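Local coordinates for lipoprotein (Mycoplasma mycoides subsp. capri, PDB 7ADK), which is probably the antibody-cleaving surface protease of the MIB-MIP system, which works with an immunoglobulin-blocking partner protein and promotes the dissociation of antibody from antigen, at residues 305-309 / 401-406; 338-342 / 359-363. All blocks are in the same frame, centred on the assembly; numbering follows the deposited sequence.

Interaction 1. Residues 305-309 / 401-406; sequences TIYKD and WQRKEI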
loop_
_atom_site.group_PDB
_atom_site.type_symbol
_atom_site.label_atom_id
_atom_site.label_comp_id
_atom_site.label_asym_id
_atom_site.label_seq_id
_atom_site.Cartn_x
_atom_site.Cartn_y
_atom_site.Cartn_z
ATOM N N THR B 305 4.485 2.424 33.024
ATOM C CA THR B 305 3.792 1.910 34.214
ATOM C C THR B 305 3.982 2.751 35.474
ATOM O O THR B 305 3.050 2.802 36.274
ATOM C CB THR B 305 4.045 0.435 34.514
ATOM O OG1 THR B 305 5.391 0.109 34.679
ATOM C CG2 THR B 305 3.411 -0.464 33.454
ATOM N N ILE B 306 5.079 3.497 35.635
ATOM C CA ILE B 306 5.185 4.557 36.656
ATOM C C ILE B 306 4.173 5.679 36.372
ATOM O O ILE B 306 3.433 6.082 37.270
ATOM C CB ILE B 306 6.635 5.085 36.763
ATOM C CG1 ILE B 306 7.559 3.984 37.324
ATOM C CG2 ILE B 306 6.718 6.334 37.656
ATOM C CD1 ILE B 306 9.048 4.264 37.127
ATOM N N TYR B 307 4.048 6.120 35.117
ATOM C CA TYR B 307 3.003 7.059 34.683
ATOM C C TYR B 307 1.587 6.512 34.958
ATOM O O TYR B 307 0.755 7.198 35.560
ATOM C CB TYR B 307 3.218 7.404 33.201
ATOM C CG TYR B 307 2.058 8.147 32.563
ATOM C CD1 TYR B 307 1.012 7.416 31.971
ATOM C CD2 TYR B 307 1.998 9.550 32.595
ATOM C CE1 TYR B 307 -0.101 8.081 31.429
ATOM C CE2 TYR B 307 0.883 10.221 32.056
ATOM C CZ TYR B 307 -0.167 9.485 31.468
ATOM O OH TYR B 307 -1.245 10.116 30.933
ATOM N N LYS B 308 1.317 5.245 34.599
ATOM C CA LYS B 308 0.053 4.553 34.920
ATOM C C LYS B 308 -0.194 4.477 36.431
ATOM O O LYS B 308 -1.347 4.555 36.834
ATOM C CB LYS B 308 -0.026 3.163 34.245
ATOM C CG LYS B 308 -0.315 3.257 32.728
ATOM C CD LYS B 308 0.275 2.161 31.812
ATOM C CE LYS B 308 -0.231 0.731 32.018
ATOM N NZ LYS B 308 0.283 -0.205 30.985
ATOM N N ASP B 309 0.829 4.388 37.279
ATOM C CA ASP B 309 0.669 4.399 38.740
ATOM C C ASP B 309 0.260 5.778 39.306
ATOM O O ASP B 309 -0.636 5.872 40.152
ATOM C CB ASP B 309 1.953 3.897 39.422
ATOM C CG ASP B 309 1.722 3.385 40.843
ATOM O OD1 ASP B 309 0.558 3.159 41.242
ATOM O OD2 ASP B 309 2.717 3.172 41.565
ATOM N N TRP B 401 -0.866 -3.291 40.705
ATOM C CA TRP B 401 0.273 -2.987 41.582
ATOM C C TRP B 401 1.578 -2.899 40.787
ATOM O O TRP B 401 2.350 -3.839 40.650
ATOM C CB TRP B 401 0.333 -3.828 42.871
ATOM C CG TRP B 401 1.555 -3.652 43.737
ATOM C CD1 TRP B 401 2.287 -4.662 44.261
ATOM C CD2 TRP B 401 2.268 -2.428 44.123
ATOM N NE1 TRP B 401 3.345 -4.155 44.994
ATOM C CE2 TRP B 401 3.386 -2.785 44.937
ATOM C CE3 TRP B 401 2.106 -1.054 43.852
ATOM C CZ2 TRP B 401 4.256 -1.832 45.479
ATOM C CZ3 TRP B 401 2.997 -0.094 44.353
ATOM C CH2 TRP B 401 4.065 -0.480 45.173
ATOM N N GLN B 402 1.791 -1.707 40.220
ATOM C CA GLN B 402 2.787 -1.493 39.173
ATOM C C GLN B 402 4.221 -1.803 39.586
ATOM O O GLN B 402 4.974 -2.252 38.747
ATOM C CB GLN B 402 2.722 -0.056 38.635
ATOM C CG GLN B 402 1.354 0.357 38.060
ATOM C CD GLN B 402 0.776 -0.599 37.022
ATOM O OE1 GLN B 402 -0.422 -0.821 36.976
ATOM N NE2 GLN B 402 1.589 -1.222 36.210
ATOM N N ARG B 403 4.618 -1.644 40.848
ATOM C CA ARG B 403 5.977 -1.982 41.298
ATOM C C ARG B 403 6.250 -3.498 41.334
ATOM O O ARG B 403 7.406 -3.897 41.248
ATOM C CB ARG B 403 6.263 -1.276 42.627
ATOM C CG ARG B 403 7.754 -1.040 42.886
ATOM C CD ARG B 403 7.953 -0.112 44.084
ATOM N NE ARG B 403 9.368 0.052 44.427
ATOM C CZ ARG B 403 10.241 0.904 43.924
ATOM N NH1 ARG B 403 9.958 1.733 42.970
ATOM N NH2 ARG B 403 11.443 0.946 44.392
ATOM N N LYS B 404 5.211 -4.349 41.382
ATOM C CA LYS B 404 5.298 -5.802 41.119
ATOM C C LYS B 404 5.320 -6.104 39.613
ATOM O O LYS B 404 6.036 -6.997 39.174
ATOM C CB LYS B 404 4.140 -6.523 41.836
ATOM C CG LYS B 404 4.224 -8.053 41.760
ATOM C CD LYS B 404 3.034 -8.760 42.414
ATOM C CE LYS B 404 1.746 -8.578 41.626
ATOM N NZ LYS B 404 0.633 -9.371 42.168
ATOM N N GLU B 405 4.596 -5.341 38.802
ATOM C CA GLU B 405 4.686 -5.443 37.339
ATOM C C GLU B 405 6.079 -5.005 36.831
ATOM O O GLU B 405 6.690 -5.704 36.032
ATOM C CB GLU B 405 3.514 -4.662 36.721
ATOM C CG GLU B 405 3.419 -4.832 35.203
ATOM C CD GLU B 405 1.992 -4.648 34.654
ATOM O OE1 GLU B 405 1.521 -5.530 33.904
ATOM O OE2 GLU B 405 1.317 -3.641 34.968
ATOM N N ILE B 406 6.653 -3.939 37.396
ATOM C CA ILE B 406 8.028 -3.477 37.140
ATOM C C ILE B 406 9.063 -4.507 37.600
ATOM O O ILE B 406 10.085 -4.675 36.945
ATOM C CB ILE B 406 8.268 -2.097 37.804
ATOM C CG1 ILE B 406 7.439 -1.012 37.088
ATOM C CG2 ILE B 406 9.746 -1.679 37.810
ATOM C CD1 ILE B 406 7.204 0.244 37.928
#

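Interaction 2. Residues 338-342 / 359-363; sequences AQLTQ and SQTQP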
loop_
_atom_site.group_PDB
_atom_site.type_symbol
_atom_site.label_atom_id
_atom_site.label_comp_id
_atom_site.label_asym_id
_atom_site.label_seq_id
_atom_site.Cartn_x
_atom_site.Cartn_y
_atom_site.Cartn_z
ATOM N N ALA B 338 -19.539 -15.560 26.508
ATOM C CA ALA B 338 -19.193 -16.953 26.783
ATOM C C ALA B 338 -20.441 -17.795 27.097
ATOM O O ALA B 338 -20.611 -18.889 26.563
ATOM C CB ALA B 338 -18.176 -16.980 27.920
ATOM N N GLN B 339 -21.366 -17.247 27.887
ATOM C CA GLN B 339 -22.691 -17.814 28.151
ATOM C C GLN B 339 -23.488 -18.069 26.856
ATOM O O GLN B 339 -24.062 -19.144 26.719
ATOM C CB GLN B 339 -23.481 -16.883 29.079
ATOM C CG GLN B 339 -22.936 -16.772 30.514
ATOM C CD GLN B 339 -23.466 -17.834 31.470
ATOM O OE1 GLN B 339 -23.965 -18.885 31.098
ATOM N NE2 GLN B 339 -23.383 -17.598 32.746
ATOM N N LEU B 340 -23.484 -17.161 25.870
ATOM C CA LEU B 340 -24.206 -17.378 24.610
ATOM C C LEU B 340 -23.650 -18.555 23.779
ATOM O O LEU B 340 -24.392 -19.176 23.016
ATOM C CB LEU B 340 -24.267 -16.057 23.830
ATOM C CG LEU B 340 -25.060 -16.111 22.510
ATOM C CD1 LEU B 340 -26.489 -16.601 22.678
ATOM C CD2 LEU B 340 -25.108 -14.731 21.875
ATOM N N THR B 341 -22.377 -18.932 23.937
ATOM C CA THR B 341 -21.892 -20.207 23.374
ATOM C C THR B 341 -22.560 -21.398 24.074
ATOM O O THR B 341 -23.156 -22.255 23.427
ATOM C CB THR B 341 -20.356 -20.338 23.369
ATOM O OG1 THR B 341 -19.827 -20.619 24.639
ATOM C CG2 THR B 341 -19.631 -19.112 22.838
ATOM N N GLN B 342 -22.550 -21.427 25.407
ATOM C CA GLN B 342 -23.098 -22.536 26.192
ATOM C C GLN B 342 -24.638 -22.619 26.100
ATOM O O GLN B 342 -25.183 -23.720 26.077
ATOM C CB GLN B 342 -22.565 -22.443 27.634
ATOM C CG GLN B 342 -21.052 -22.737 27.680
ATOM C CD GLN B 342 -20.378 -22.486 29.021
ATOM O OE1 GLN B 342 -20.715 -21.605 29.784
ATOM N NE2 GLN B 342 -19.379 -23.249 29.370
ATOM N N SER B 359 -18.281 -27.235 32.582
ATOM C CA SER B 359 -17.785 -26.037 31.878
ATOM C C SER B 359 -18.616 -24.779 32.177
ATOM O O SER B 359 -18.118 -23.667 32.058
ATOM C CB SER B 359 -17.691 -26.291 30.370
ATOM O OG SER B 359 -18.959 -26.255 29.740
ATOM N N GLN B 360 -19.851 -24.916 32.666
ATOM C CA GLN B 360 -20.607 -23.825 33.290
ATOM C C GLN B 360 -20.130 -23.506 34.727
ATOM O O GLN B 360 -20.780 -22.747 35.441
ATOM C CB GLN B 360 -22.118 -24.099 33.209
ATOM C CG GLN B 360 -22.690 -23.979 31.786
ATOM C CD GLN B 360 -23.593 -22.752 31.671
ATOM O OE1 GLN B 360 -24.781 -22.799 31.954
ATOM N NE2 GLN B 360 -23.065 -21.615 31.290
ATOM N N THR B 361 -18.959 -23.990 35.156
ATOM C CA THR B 361 -18.182 -23.334 36.230
ATOM C C THR B 361 -17.426 -22.095 35.739
ATOM O O THR B 361 -16.904 -21.357 36.571
ATOM C CB THR B 361 -17.185 -24.270 36.924
ATOM O OG1 THR B 361 -16.244 -24.778 36.009
ATOM C CG2 THR B 361 -17.891 -25.420 37.640
ATOM N N GLN B 362 -17.400 -21.814 34.428
ATOM C CA GLN B 362 -16.800 -20.591 33.892
ATOM C C GLN B 362 -17.408 -19.288 34.459
ATOM O O GLN B 362 -16.608 -18.412 34.796
ATOM C CB GLN B 362 -16.660 -20.646 32.359
ATOM C CG GLN B 362 -17.919 -20.476 31.494
ATOM C CD GLN B 362 -18.388 -19.038 31.270
ATOM O OE1 GLN B 362 -17.801 -18.059 31.703
ATOM N NE2 GLN B 362 -19.502 -18.860 30.609
ATOM N N PRO B 363 -18.732 -19.147 34.723
ATOM C CA PRO B 363 -19.219 -18.080 35.593
ATOM C C PRO B 363 -18.751 -18.253 37.043
ATOM O O PRO B 363 -18.144 -17.358 37.615
ATOM C CB PRO B 363 -20.744 -18.073 35.462
ATOM C CG PRO B 363 -21.074 -19.497 35.039
ATOM C CD PRO B 363 -19.876 -19.863 34.174
#

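Interaction 1. Residues 305-309 / 401-406
Helices 299-313 and 402-412 run past each other almost antiparallel. The short axes of residues 305-309 and 402-406 make an angle of 173° and come within 9.8 Å. The backbones are closest at T305 and Q402, where CA of T305 lies 6.1 Å from CA of Q402.

The small T305 side chain points at the other helix. Its chi1 is in the p well, and OG1 is hydrogen-bonded back to the carbonyls of Q301 and T302. The methyl CG2 of T305 rests 3.4 Å from NE2 of Q402. OG1 of T305 also touches CG1 of I406 at 3.4 Å.

Q402 is curled, with chi1 and chi2 both m. This brings its NE2 2.7 Å from OE2 of E405, a hydrogen bond within its own helix. The CG methylene of Q402 meets CB of D309 at 3.8 Å. I306 and I406 share the m,t rotamer. CA-CB of I306 points away, yet its CG1 reaches CD1 of I406 at 3.8 Å, an apolar contact at the edge of the interface.

OD2 of D309 lies 4.3 Å from CZ3 of W401. Both side chains also touch I379. W401 occupies the N-cap position of its helix, and its O accepts the backbone N of K404 at 3.0 Å.

No hydrogen bond joins the two segments; they meet by van der Waals contact. This is an antiparallel helix pair at the base of a helical insertion. The insertion joins strands 289-293 and 421-433, which pair in the antiparallel sheet of this probable PA-clan peptidase.

Interaction 2. Residues 338-342 / 359-363
This is a polar contact between the two arms of a helical hairpin, formed by helices 329-345 and 361-375 and the loop between them. It lies on the surface, about 48 Å from the centre of the chain to the centre of the contact. The CA pairings run in opposite senses: A338 faces Q362 at 8.3 Å between CA atoms, and Q342 faces Q360 at 7.6 Å between CA atoms. Residues 359-363 lie at the N-terminal end of the second arm.

Three glutamines meet around OE1 of Q342. Q342 points at the other segment and is buried. Its OE1 accepts NE2 of Q360 at 2.8 Å and NE2 of Q362 at 3.1 Å. The amide of Q360 gives a second hydrogen bond, from NE2 to OE1 of Q339 at 2.9 Å. Q360 therefore bridges two residues of helix 329-345, one turn apart. CA-CB of Q339 and of Q360 points sideways, and the side chains bend to let their amides meet.

Carbon atoms pack against the amides: CB of A338 lies 3.5 Å from NE2 of Q362, and the ring atom CG of P363 lies 3.8 Å from NE2 of Q339. The hydroxyl of S359 is bonded to the carbonyl of R356.

The amide of Q342 works at both ends. While OE1 accepts two bonds, its NE2 donates to O of S359 at 3.0 Å, the same carbonyl that takes the backbone N of Q362 at 3.1 Å.

How the interactions relate
Interaction 2 is nested inside the loop that interaction 1 closes. The chain leaves helix 299-313, goes out through the hairpin, and returns to helix 402-412. The contacts do not touch: their centres are 33 Å apart and their nearest atoms about 21 Å apart. Both lie on the same side of the chain's centre. Interaction 1 is nearer, with its centre about 28 Å away; interaction 2 is about 48 Å away. One is thus at the base of the helical insertion and the other towards its far end. They differ in chemistry, van der Waals in interaction 1 and amide hydrogen bonds in interaction 2. The partner protein touches neither.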